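Long-range contacts in pantothenate kinase (Coxiella burnetii, PDB 3TQC), which catalyses the ATP-dependent phosphorylation of (R)-pantothenate to (R)-4'-phosphopantothenate, the first step of coenzyme A biosynthesis: residues I97-V101 and I201-I207; K149-E153 and V288-N293; H181-D185 and D258-F263; L231-A235 and I294-K298. All blocks are in the same frame, centred on the assembly; numbering follows the deposited sequence.

Contact 1: I97-V101 and I201-I207; sequences IAGSV and ILEGLNI
Two neighbouring parallel strands of the central sheet run side by side here, 97-99 and 201-203, their axes 5.7 Å apart at closest approach and inclined at 19°. The register pairs Ile97 with Glu203 (CA-CA 4.5 Å). Ile97 brackets its partner as a parallel bridge requires: Ile97 N donates to Leu202 O (2.7 Å), and Gly204 N donates to Ile97 O (3.1 Å), an oxygen also met by Glu203 CA at 3.2 Å in a CA-H...O contact. Ile97, with chi1 m and chi2 t, lies on the same sheet face as Glu203 and sends CD1 to 3.5 Å from Ile201 CG2. Small Ala98 leaves room on the other face for Ile207, whose p chi1 brings CG1 to 3.5 Å from Ala98 CB. After the strand, Gly204 to Ile207 form a type I turn; Leu205 (m, t) reaches back so that CD2 lies 3.5 Å from CG2 of Val101 (chi1 t). Gly99, at phi 147° and psi 168°, occupies a conformation in which a CB would strike the preceding carbonyl. This glycine probably opens the P-loop, whose Ser100 and Val101 touch the bound ADP; Ser100 OG bonds Val101 O (2.7 Å). Glu203 has p chi1, and its carboxylate turns away to Ser109, with a weak bond to Thr129. Apolar packing and backbone bonding thus hold the strand ends together, while the buried acid charge is met by hydroxyls beside the nucleotide site.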
loop_
_atom_site.group_PDB
_atom_site.type_symbol
_atom_site.label_atom_id
_atom_site.label_comp_id
_atom_site.label_asym_id
_atom_site.label_seq_id
_atom_site.Cartn_x
_atom_site.Cartn_y
_atom_site.Cartn_z
ATOM N N ILE B 97 -3.005 -12.489 3.379
ATOM C CA ILE B 97 -4.257 -13.157 3.082
ATOM C C ILE B 97 -5.323 -12.650 4.030
ATOM O O ILE B 97 -5.211 -12.805 5.251
ATOM C CB ILE B 97 -4.152 -14.660 3.197
ATOM C CG1 ILE B 97 -3.067 -15.210 2.279
ATOM C CG2 ILE B 97 -5.488 -15.319 2.803
ATOM C CD1 ILE B 97 -3.040 -16.712 2.307
ATOM N N ALA B 98 -6.341 -12.016 3.463
ATOM C CA ALA B 98 -7.411 -11.392 4.231
ATOM C C ALA B 98 -8.747 -12.009 3.810
ATOM O O ALA B 98 -8.821 -12.741 2.826
ATOM C CB ALA B 98 -7.410 -9.901 3.982
ATOM N N GLY B 99 -9.796 -11.707 4.554
ATOM C CA GLY B 99 -11.107 -12.253 4.303
ATOM C C GLY B 99 -11.845 -12.435 5.618
ATOM O O GLY B 99 -11.250 -12.320 6.687
ATOM N N SER B 100 -13.152 -12.701 5.513
ATOM C CA SER B 100 -14.022 -12.886 6.663
ATOM C C SER B 100 -13.552 -14.010 7.547
ATOM O O SER B 100 -12.830 -14.900 7.103
ATOM C CB SER B 100 -15.430 -13.237 6.188
ATOM O OG SER B 100 -16.243 -13.717 7.246
ATOM N N VAL B 101 -14.006 -13.989 8.792
ATOM C CA VAL B 101 -13.946 -15.164 9.628
ATOM C C VAL B 101 -14.642 -16.307 8.868
ATOM O O VAL B 101 -15.710 -16.110 8.298
ATOM C CB VAL B 101 -14.677 -14.936 10.991
ATOM C CG1 VAL B 101 -14.668 -16.226 11.855
ATOM C CG2 VAL B 101 -14.081 -13.735 11.762
ATOM N N ILE B 201 3.653 -15.719 4.766
ATOM C CA ILE B 201 2.258 -15.570 4.418
ATOM C C ILE B 201 1.610 -15.005 5.660
ATOM O O ILE B 201 1.620 -15.636 6.704
ATOM C CB ILE B 201 1.609 -16.903 4.004
ATOM C CG1 ILE B 201 2.190 -17.389 2.671
ATOM C CG2 ILE B 201 0.083 -16.758 3.890
ATOM C CD1 ILE B 201 1.876 -18.835 2.356
ATOM N N LEU B 202 1.060 -13.804 5.548
ATOM C CA LEU B 202 0.443 -13.126 6.684
ATOM C C LEU B 202 -1.069 -13.209 6.549
ATOM O O LEU B 202 -1.647 -12.571 5.677
ATOM C CB LEU B 202 0.906 -11.669 6.729
ATOM C CG LEU B 202 0.365 -10.815 7.877
ATOM C CD1 LEU B 202 0.785 -11.391 9.226
ATOM C CD2 LEU B 202 0.820 -9.368 7.719
ATOM N N GLU B 203 -1.711 -14.017 7.380
ATOM C CA GLU B 203 -3.166 -14.140 7.318
ATOM C C GLU B 203 -3.814 -13.505 8.531
ATOM O O GLU B 203 -3.298 -13.589 9.644
ATOM C CB GLU B 203 -3.620 -15.598 7.197
ATOM C CG GLU B 203 -2.998 -16.508 8.210
ATOM C CD GLU B 203 -3.952 -17.544 8.777
ATOM O OE1 GLU B 203 -5.014 -17.157 9.310
ATOM O OE2 GLU B 203 -3.596 -18.741 8.744
ATOM N N GLY B 204 -4.943 -12.852 8.292
ATOM C CA GLY B 204 -5.812 -12.390 9.360
ATOM C C GLY B 204 -6.900 -11.471 8.843
ATOM O O GLY B 204 -6.793 -10.907 7.760
ATOM N N LEU B 205 -7.922 -11.296 9.665
ATOM C CA LEU B 205 -9.051 -10.406 9.368
ATOM C C LEU B 205 -8.629 -8.989 8.941
ATOM O O LEU B 205 -9.248 -8.387 8.065
ATOM C CB LEU B 205 -9.944 -10.262 10.624
ATOM C CG LEU B 205 -10.435 -11.534 11.325
ATOM C CD1 LEU B 205 -11.340 -11.206 12.506
ATOM C CD2 LEU B 205 -11.171 -12.435 10.332
ATOM N N ASN B 206 -7.580 -8.473 9.573
ATOM C CA ASN B 206 -7.370 -7.026 9.674
ATOM C C ASN B 206 -6.223 -6.472 8.859
ATOM O O ASN B 206 -5.832 -5.330 9.067
ATOM C CB ASN B 206 -7.129 -6.659 11.137
ATOM C CG ASN B 206 -5.944 -7.422 11.752
ATOM O OD1 ASN B 206 -5.595 -8.504 11.294
ATOM N ND2 ASN B 206 -5.352 -6.868 12.805
ATOM N N ILE B 207 -5.662 -7.267 7.956
ATOM C CA ILE B 207 -4.377 -6.898 7.359
ATOM C C ILE B 207 -4.467 -5.781 6.334
ATOM O O ILE B 207 -3.443 -5.208 5.967
ATOM C CB ILE B 207 -3.667 -8.083 6.716
ATOM C CG1 ILE B 207 -4.550 -8.730 5.649
ATOM C CG2 ILE B 207 -3.249 -9.053 7.783
ATOM C CD1 ILE B 207 -3.758 -9.529 4.623
#

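Contact 2: K149-E153 and V288-N293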
loop_
_atom_site.group_PDB
_atom_site.type_symbol
_atom_site.label_atom_id
_atom_site.label_comp_id
_atom_site.label_asym_id
_atom_site.label_seq_id
_atom_site.Cartn_x
_atom_site.Cartn_y
_atom_site.Cartn_z
ATOM N N LYS B 149 -14.074 -9.443 19.490
ATOM C CA LYS B 149 -12.858 -10.160 19.175
ATOM C C LYS B 149 -12.796 -10.218 17.668
ATOM O O LYS B 149 -13.771 -10.580 17.037
ATOM C CB LYS B 149 -12.918 -11.568 19.767
ATOM C CG LYS B 149 -11.617 -12.079 20.354
ATOM C CD LYS B 149 -11.875 -13.327 21.182
ATOM C CE LYS B 149 -10.657 -13.759 21.954
ATOM N NZ LYS B 149 -10.823 -15.097 22.581
ATOM N N GLY B 150 -11.672 -9.803 17.089
ATOM C CA GLY B 150 -11.534 -9.735 15.644
ATOM C C GLY B 150 -11.751 -8.338 15.076
ATOM O O GLY B 150 -11.331 -8.050 13.954
ATOM N N PHE B 151 -12.423 -7.480 15.841
ATOM C CA PHE B 151 -12.574 -6.078 15.473
ATOM C C PHE B 151 -11.234 -5.386 15.721
ATOM O O PHE B 151 -10.414 -5.881 16.487
ATOM C CB PHE B 151 -13.688 -5.404 16.289
ATOM C CG PHE B 151 -15.083 -5.801 15.871
ATOM C CD1 PHE B 151 -15.918 -4.882 15.249
ATOM C CD2 PHE B 151 -15.565 -7.084 16.113
ATOM C CE1 PHE B 151 -17.199 -5.237 14.864
ATOM C CE2 PHE B 151 -16.848 -7.437 15.736
ATOM C CZ PHE B 151 -17.663 -6.518 15.106
ATOM N N PRO B 152 -10.992 -4.246 15.072
ATOM C CA PRO B 152 -9.619 -3.674 15.157
ATOM C C PRO B 152 -9.156 -3.394 16.590
ATOM O O PRO B 152 -7.985 -3.576 16.895
ATOM C CB PRO B 152 -9.719 -2.356 14.383
ATOM C CG PRO B 152 -10.979 -2.504 13.513
ATOM C CD PRO B 152 -11.897 -3.469 14.207
ATOM N N GLU B 153 -10.079 -2.983 17.455
ATOM C CA GLU B 153 -9.731 -2.593 18.816
ATOM C C GLU B 153 -9.325 -3.786 19.690
ATOM O O GLU B 153 -8.868 -3.601 20.813
ATOM C CB GLU B 153 -10.866 -1.782 19.468
ATOM C CG GLU B 153 -12.224 -2.503 19.599
ATOM C CD GLU B 153 -13.170 -2.292 18.409
ATOM O OE1 GLU B 153 -12.697 -1.924 17.309
ATOM O OE2 GLU B 153 -14.395 -2.503 18.579
ATOM N N VAL B 288 -20.849 -8.315 11.360
ATOM C CA VAL B 288 -20.697 -6.891 11.549
ATOM C C VAL B 288 -19.236 -6.541 11.302
ATOM O O VAL B 288 -18.937 -5.530 10.687
ATOM C CB VAL B 288 -21.139 -6.454 12.965
ATOM C CG1 VAL B 288 -20.799 -4.982 13.220
ATOM C CG2 VAL B 288 -22.626 -6.706 13.146
ATOM N N ASN B 289 -18.337 -7.394 11.770
ATOM C CA ASN B 289 -16.920 -7.215 11.542
ATOM C C ASN B 289 -16.642 -7.239 10.041
ATOM O O ASN B 289 -15.992 -6.343 9.498
ATOM C CB ASN B 289 -16.125 -8.316 12.257
ATOM C CG ASN B 289 -14.651 -7.993 12.387
ATOM O OD1 ASN B 289 -14.238 -6.847 12.223
ATOM N ND2 ASN B 289 -13.848 -9.009 12.692
ATOM N N LEU B 290 -17.160 -8.260 9.371
ATOM C CA LEU B 290 -17.036 -8.352 7.926
ATOM C C LEU B 290 -17.514 -7.068 7.256
ATOM O O LEU B 290 -16.786 -6.472 6.465
ATOM C CB LEU B 290 -17.812 -9.552 7.411
ATOM C CG LEU B 290 -17.946 -9.753 5.910
ATOM C CD1 LEU B 290 -16.590 -9.896 5.252
ATOM C CD2 LEU B 290 -18.793 -10.984 5.690
ATOM N N MET B 291 -18.715 -6.617 7.599
ATOM C CA MET B 291 -19.312 -5.481 6.902
ATOM C C MET B 291 -18.618 -4.169 7.236
ATOM O O MET B 291 -18.517 -3.299 6.376
ATOM C CB MET B 291 -20.817 -5.367 7.184
ATOM C CG MET B 291 -21.697 -6.536 6.652
ATOM S SD MET B 291 -21.316 -7.125 4.966
ATOM C CE MET B 291 -22.161 -5.894 3.960
ATOM N N GLU B 292 -18.121 -4.041 8.466
ATOM C CA GLU B 292 -17.572 -2.769 8.951
ATOM C C GLU B 292 -16.061 -2.629 8.772
ATOM O O GLU B 292 -15.563 -1.529 8.552
ATOM C CB GLU B 292 -17.921 -2.550 10.430
ATOM C CG GLU B 292 -19.403 -2.381 10.713
ATOM C CD GLU B 292 -19.689 -1.921 12.144
ATOM O OE1 GLU B 292 -18.839 -2.090 13.051
ATOM O OE2 GLU B 292 -20.777 -1.380 12.367
ATOM N N ASN B 293 -15.330 -3.729 8.882
ATOM C CA ASN B 293 -13.867 -3.653 8.961
ATOM C C ASN B 293 -13.065 -4.479 7.960
ATOM O O ASN B 293 -11.868 -4.258 7.806
ATOM C CB ASN B 293 -13.427 -4.047 10.366
ATOM C CG ASN B 293 -14.193 -3.311 11.430
ATOM O OD1 ASN B 293 -14.873 -3.925 12.248
ATOM N ND2 ASN B 293 -14.105 -1.991 11.418
#
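Lys149 leads into the loop with its side chain directed away from helix 271-294; its NZ bonds Asn137 and Tyr179 instead. Gly150 follows at phi 99° and psi -20°, where a side chain would collide with the preceding carbonyl and also crowd Asn289 ND2, so glycine suits the place on two counts. Its own carbonyl receives a weak hydrogen bond, Asn289 ND2 to Gly150 O at 3.0 Å. Phe151 has the largest share of the buried area of any single residue. Asn289 CB lies over one face of its ring, 3.9 Å from the centroid in a CH-pi contact, while Val288 CG1 (4.0 Å from Phe151 CE1) and the Glu292 carboxylate sit near the ring edge. A flat, apolar ring can thus cover the last turns of the helix, here the long helix preceding the final strands of this P-loop kinase fold, where a wider pi-type turn spans 290-293. Asn289 also packs against Leu205, close to the nucleotide-binding loop, and Glu292 O is hydrogen-bonded to Arg213 of the second subunit. Pro152 then begins a 3-10 segment, its rigid ring placing CD 3.6 Å from Asn293 OD1. Glu153 continues that segment without touching the helix, its carboxylate forming a salt bridge with Arg148.

Contact 3: H181-D185 and D258-F263; sequences HHYYD and DPHSYF
A histidine-carboxylate hydrogen bond, His182 NE2 to Asp258 OD2 at 2.8 Å, ties together two loops that have no regular helix or strand where they meet. His182 adopts chi1 t and chi2 71°, which extends the imidazole to the acid and lays one ring face over Ser261 CB (4.2 Å from the centroid, a CH-pi contact). Asp258, also t, begins a type I turn to Ser261, closed by Ser261 N to Asp258 O at 2.9 Å; Pro259, with its restricted phi, fits the second position. The CA atoms come closest at Tyr183 and Tyr262 (4.8 Å), and Tyr262 N donates to His182 O (3.1 Å, nearly linear). Tyr183 (chi1 m) places CD1 3.5 Å from His260 O, with that oxygen at its ring edge. Tyr184 has positive backbone angles, phi 51° and psi 47°, part of a G1 bulge; with chi1 t it enters an aromatic cluster, and it also forms a cation-pi interaction with Lys149. The edge of Phe263 (m) meets the face of Tyr184, centroids 4.7 Å apart and planes at 58°. The Tyr262 ring (chi1 t) meets Tyr184 obliquely, centroids 4.8 Å apart. Flat rings give broad contact area at this partly exposed place, and the hydroxyls of the two tyrosines remain compatible with solvent. The contact joins the hairpin turn between strands 174-180 and 185-187 to the connection between helices 237-253 and 271-294.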
loop_
_atom_site.group_PDB
_atom_site.type_symbol
_atom_site.label_atom_id
_atom_site.label_comp_id
_atom_site.label_asym_id
_atom_site.label_seq_id
_atom_site.Cartn_x
_atom_site.Cartn_y
_atom_site.Cartn_z
ATOM N N HIS B 181 -7.493 -21.404 19.298
ATOM C CA HIS B 181 -8.941 -21.391 19.068
ATOM C C HIS B 181 -9.658 -22.295 20.068
ATOM O O HIS B 181 -10.808 -22.045 20.439
ATOM C CB HIS B 181 -9.261 -21.835 17.635
ATOM C CG HIS B 181 -8.784 -20.876 16.585
ATOM N ND1 HIS B 181 -9.395 -19.661 16.354
ATOM C CD2 HIS B 181 -7.760 -20.956 15.701
ATOM C CE1 HIS B 181 -8.768 -19.034 15.373
ATOM N NE2 HIS B 181 -7.774 -19.800 14.956
ATOM N N HIS B 182 -8.959 -23.329 20.520
ATOM C CA HIS B 182 -9.506 -24.273 21.477
ATOM C C HIS B 182 -9.770 -23.586 22.818
ATOM O O HIS B 182 -10.833 -23.757 23.413
ATOM C CB HIS B 182 -8.534 -25.441 21.654
ATOM C CG HIS B 182 -9.082 -26.570 22.471
ATOM N ND1 HIS B 182 -10.068 -27.413 22.008
ATOM C CD2 HIS B 182 -8.765 -27.005 23.712
ATOM C CE1 HIS B 182 -10.339 -28.318 22.934
ATOM N NE2 HIS B 182 -9.562 -28.091 23.978
ATOM N N TYR B 183 -8.786 -22.823 23.284
ATOM C CA TYR B 183 -8.903 -22.066 24.523
ATOM C C TYR B 183 -9.468 -20.664 24.298
ATOM O O TYR B 183 -9.676 -19.916 25.253
ATOM C CB TYR B 183 -7.545 -21.991 25.215
ATOM C CG TYR B 183 -6.963 -23.367 25.487
ATOM C CD1 TYR B 183 -7.627 -24.270 26.319
ATOM C CD2 TYR B 183 -5.765 -23.773 24.902
ATOM C CE1 TYR B 183 -7.110 -25.536 26.563
ATOM C CE2 TYR B 183 -5.238 -25.037 25.148
ATOM C CZ TYR B 183 -5.917 -25.912 25.976
ATOM O OH TYR B 183 -5.400 -27.167 26.211
ATOM N N TYR B 184 -9.722 -20.324 23.034
ATOM C CA TYR B 184 -10.285 -19.030 22.657
ATOM C C TYR B 184 -9.485 -17.908 23.300
ATOM O O TYR B 184 -10.046 -16.991 23.900
ATOM C CB TYR B 184 -11.743 -18.970 23.094
ATOM C CG TYR B 184 -12.538 -17.839 22.513
ATOM C CD1 TYR B 184 -12.622 -17.653 21.139
ATOM C CD2 TYR B 184 -13.235 -16.969 23.342
ATOM C CE1 TYR B 184 -13.372 -16.615 20.607
ATOM C CE2 TYR B 184 -13.982 -15.935 22.830
ATOM C CZ TYR B 184 -14.054 -15.758 21.467
ATOM O OH TYR B 184 -14.807 -14.721 20.965
ATOM N N ASP B 185 -8.165 -18.012 23.192
ATOM C CA ASP B 185 -7.274 -17.106 23.884
ATOM C C ASP B 185 -5.821 -17.221 23.405
ATOM O O ASP B 185 -5.421 -18.228 22.821
ATOM C CB ASP B 185 -7.344 -17.361 25.395
ATOM C CG ASP B 185 -7.000 -16.133 26.218
ATOM O OD1 ASP B 185 -6.556 -15.118 25.630
ATOM O OD2 ASP B 185 -7.178 -16.189 27.456
ATOM N N ASP B 258 -13.862 -31.607 25.066
ATOM C CA ASP B 258 -12.772 -31.440 26.013
ATOM C C ASP B 258 -13.255 -30.508 27.118
ATOM O O ASP B 258 -13.598 -29.360 26.845
ATOM C CB ASP B 258 -11.552 -30.845 25.301
ATOM C CG ASP B 258 -10.305 -30.829 26.160
ATOM O OD1 ASP B 258 -10.349 -31.272 27.327
ATOM O OD2 ASP B 258 -9.263 -30.375 25.649
ATOM N N PRO B 259 -13.302 -31.000 28.368
ATOM C CA PRO B 259 -13.806 -30.154 29.452
ATOM C C PRO B 259 -13.041 -28.840 29.640
ATOM O O PRO B 259 -13.573 -27.919 30.258
ATOM C CB PRO B 259 -13.664 -31.044 30.690
ATOM C CG PRO B 259 -13.658 -32.424 30.170
ATOM C CD PRO B 259 -12.993 -32.361 28.837
ATOM N N HIS B 260 -11.819 -28.756 29.106
ATOM C CA HIS B 260 -11.004 -27.540 29.194
ATOM C C HIS B 260 -11.149 -26.622 27.973
ATOM O O HIS B 260 -10.508 -25.570 27.908
ATOM C CB HIS B 260 -9.528 -27.897 29.421
ATOM C CG HIS B 260 -9.283 -28.657 30.685
ATOM N ND1 HIS B 260 -9.626 -28.164 31.925
ATOM C CD2 HIS B 260 -8.738 -29.877 30.902
ATOM C CE1 HIS B 260 -9.309 -29.051 32.853
ATOM N NE2 HIS B 260 -8.768 -30.100 32.260
ATOM N N SER B 261 -11.986 -27.012 27.013
ATOM C CA SER B 261 -12.329 -26.127 25.901
ATOM C C SER B 261 -13.032 -24.879 26.423
ATOM O O SER B 261 -13.773 -24.933 27.401
ATOM C CB SER B 261 -13.244 -26.825 24.896
ATOM O OG SER B 261 -13.546 -25.945 23.817
ATOM N N TYR B 262 -12.808 -23.759 25.755
ATOM C CA TYR B 262 -13.417 -22.506 26.168
ATOM C C TYR B 262 -14.923 -22.604 26.040
ATOM O O TYR B 262 -15.661 -22.154 26.911
ATOM C CB TYR B 262 -12.907 -21.344 25.321
ATOM C CG TYR B 262 -13.436 -20.022 25.809
ATOM C CD1 TYR B 262 -12.797 -19.338 26.837
ATOM C CD2 TYR B 262 -14.591 -19.475 25.267
ATOM C CE1 TYR B 262 -13.282 -18.132 27.296
ATOM C CE2 TYR B 262 -15.091 -18.278 25.722
ATOM C CZ TYR B 262 -14.431 -17.604 26.738
ATOM O OH TYR B 262 -14.928 -16.403 27.193
ATOM N N PHE B 263 -15.358 -23.212 24.941
ATOM C CA PHE B 263 -16.765 -23.333 24.605
ATOM C C PHE B 263 -17.379 -24.662 25.048
ATOM O O PHE B 263 -18.361 -25.110 24.468
ATOM C CB PHE B 263 -16.933 -23.146 23.095
ATOM C CG PHE B 263 -16.579 -21.769 22.625
ATOM C CD1 PHE B 263 -17.392 -20.691 22.933
ATOM C CD2 PHE B 263 -15.433 -21.542 21.882
ATOM C CE1 PHE B 263 -17.063 -19.398 22.504
ATOM C CE2 PHE B 263 -15.103 -20.254 21.445
ATOM C CZ PHE B 263 -15.921 -19.188 21.757
#

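Contact 4: L231-A235 and I294-K298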
loop_
_atom_site.group_PDB
_atom_site.type_symbol
_atom_site.label_atom_id
_atom_site.label_comp_id
_atom_site.label_asym_id
_atom_site.label_seq_id
_atom_site.Cartn_x
_atom_site.Cartn_y
_atom_site.Cartn_z
ATOM N N LEU B 231 -3.896 -11.248 -1.005
ATOM C CA LEU B 231 -5.039 -11.983 -1.521
ATOM C C LEU B 231 -6.189 -11.666 -0.606
ATOM O O LEU B 231 -6.012 -11.605 0.605
ATOM C CB LEU B 231 -4.822 -13.492 -1.437
ATOM C CG LEU B 231 -3.860 -14.242 -2.353
ATOM C CD1 LEU B 231 -2.411 -13.978 -1.976
ATOM C CD2 LEU B 231 -4.167 -15.728 -2.257
ATOM N N PHE B 232 -7.371 -11.492 -1.165
ATOM C CA PHE B 232 -8.568 -11.405 -0.353
ATOM C C PHE B 232 -9.434 -12.594 -0.754
ATOM O O PHE B 232 -9.684 -12.787 -1.932
ATOM C CB PHE B 232 -9.288 -10.083 -0.567
ATOM C CG PHE B 232 -10.485 -9.874 0.334
ATOM C CD1 PHE B 232 -10.397 -9.059 1.447
ATOM C CD2 PHE B 232 -11.703 -10.465 0.039
ATOM C CE1 PHE B 232 -11.490 -8.850 2.257
ATOM C CE2 PHE B 232 -12.797 -10.262 0.838
ATOM C CZ PHE B 232 -12.686 -9.453 1.963
ATOM N N VAL B 233 -9.836 -13.407 0.222
ATOM C CA VAL B 233 -10.749 -14.521 -0.038
ATOM C C VAL B 233 -12.182 -14.038 0.255
ATOM O O VAL B 233 -12.458 -13.537 1.345
ATOM C CB VAL B 233 -10.385 -15.746 0.809
ATOM C CG1 VAL B 233 -11.342 -16.907 0.506
ATOM C CG2 VAL B 233 -8.903 -16.128 0.556
ATOM N N ASP B 234 -13.067 -14.181 -0.728
ATOM C CA ASP B 234 -14.388 -13.546 -0.721
ATOM C C ASP B 234 -15.457 -14.594 -0.968
ATOM O O ASP B 234 -15.235 -15.581 -1.666
ATOM C CB ASP B 234 -14.454 -12.472 -1.827
ATOM C CG ASP B 234 -15.719 -11.590 -1.758
ATOM O OD1 ASP B 234 -16.127 -11.131 -0.660
ATOM O OD2 ASP B 234 -16.296 -11.317 -2.833
ATOM N N ALA B 235 -16.624 -14.366 -0.409
ATOM C CA ALA B 235 -17.772 -15.199 -0.691
ATOM C C ALA B 235 -18.984 -14.465 -0.165
ATOM O O ALA B 235 -18.846 -13.514 0.616
ATOM C CB ALA B 235 -17.635 -16.573 -0.037
ATOM N N ILE B 294 -13.700 -5.432 7.301
ATOM C CA ILE B 294 -12.977 -6.352 6.430
ATOM C C ILE B 294 -13.327 -6.044 4.987
ATOM O O ILE B 294 -12.477 -5.609 4.227
ATOM C CB ILE B 294 -13.307 -7.811 6.774
ATOM C CG1 ILE B 294 -13.086 -8.053 8.278
ATOM C CG2 ILE B 294 -12.467 -8.772 5.898
ATOM C CD1 ILE B 294 -13.326 -9.487 8.748
ATOM N N LEU B 295 -14.599 -6.205 4.647
ATOM C CA LEU B 295 -15.093 -6.046 3.277
ATOM C C LEU B 295 -14.849 -4.656 2.673
ATOM O O LEU B 295 -14.579 -4.544 1.481
ATOM C CB LEU B 295 -16.596 -6.358 3.233
ATOM C CG LEU B 295 -17.219 -6.681 1.883
ATOM C CD1 LEU B 295 -16.537 -7.898 1.245
ATOM C CD2 LEU B 295 -18.734 -6.920 2.038
ATOM N N PRO B 296 -14.945 -3.589 3.484
ATOM C CA PRO B 296 -14.634 -2.277 2.949
ATOM C C PRO B 296 -13.231 -2.139 2.368
ATOM O O PRO B 296 -13.001 -1.264 1.555
ATOM C CB PRO B 296 -14.785 -1.373 4.168
ATOM C CG PRO B 296 -15.820 -2.041 4.965
ATOM C CD PRO B 296 -15.539 -3.490 4.831
ATOM N N TYR B 297 -12.302 -2.983 2.797
ATOM C CA TYR B 297 -10.927 -2.898 2.323
ATOM C C TYR B 297 -10.618 -3.971 1.284
ATOM O O TYR B 297 -9.488 -4.078 0.837
ATOM C CB TYR B 297 -9.957 -2.947 3.512
ATOM C CG TYR B 297 -10.166 -1.784 4.434
ATOM C CD1 TYR B 297 -9.651 -0.536 4.122
ATOM C CD2 TYR B 297 -10.932 -1.910 5.601
ATOM C CE1 TYR B 297 -9.867 0.568 4.960
ATOM C CE2 TYR B 297 -11.151 -0.817 6.442
ATOM C CZ TYR B 297 -10.616 0.414 6.113
ATOM O OH TYR B 297 -10.826 1.504 6.935
ATOM N N LYS B 298 -11.636 -4.711 0.851
ATOM C CA LYS B 298 -11.445 -5.801 -0.112
ATOM C C LYS B 298 -10.670 -5.340 -1.356
ATOM O O LYS B 298 -9.776 -6.044 -1.871
ATOM C CB LYS B 298 -12.809 -6.379 -0.535
ATOM C CG LYS B 298 -12.719 -7.534 -1.519
ATOM C CD LYS B 298 -14.082 -8.031 -2.019
ATOM C CE LYS B 298 -14.746 -7.013 -2.936
ATOM N NZ LYS B 298 -15.640 -7.669 -3.890
#
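Phe232 gives up the largest area, its side chain directed from strand 229-234 toward the 3-10 segment 295-298. Lys298 lies over one face of the ring, CG 3.6 Å from the centroid in a CH-pi contact: the aliphatic part of the lysine, extended through chi1 and chi2 (both t), supplies the apolar surface that a buried phenyl needs. Ile294 CG2, 3.8 Å from Phe232 CE1, and Leu295 CD1, 4.2 Å from Phe232 CZ, extend the apolar packing. Beyond the ring, the Lys298 ammonium group reaches Asp234, two residues further along the strand, in a long salt bridge (Lys298 NZ to Asp234 OD2, 3.9 Å). Lysine thus serves both an aromatic and an acid, and the partly exposed setting suits the charged pair. Pro296 points away from the strand and Tyr297 sideways; they pack on Gln218 and Gln220 of the second subunit. Phe232 also touches Ala98, so this is core packing of the alpha/beta P-loop fold: a helix-to-strand connection covering the central sheet beside the Walker A loop.

Overall arrangement
Contacts 1, 2 and 4 form one block, their centres about 9 to 12 Å apart, around the end of the central sheet that carries the nucleotide-binding loop. Contacts 1 and 4 share that sheet, since strands 93-99 and 229-234 are neighbours in it; along the chain contact 1 closes before contact 4 opens. Contact 2 meets contact 4 where helix 271-294 passes into 295-298, and both touch the second subunit, so the packing beside the nucleotide site is continuous with that at the subunit interface. Contact 3 lies towards the surface, its centre about 22 Å from those of contacts 1 and 2, nested in sequence within contact 2 and touching it through Lys149 and Tyr184.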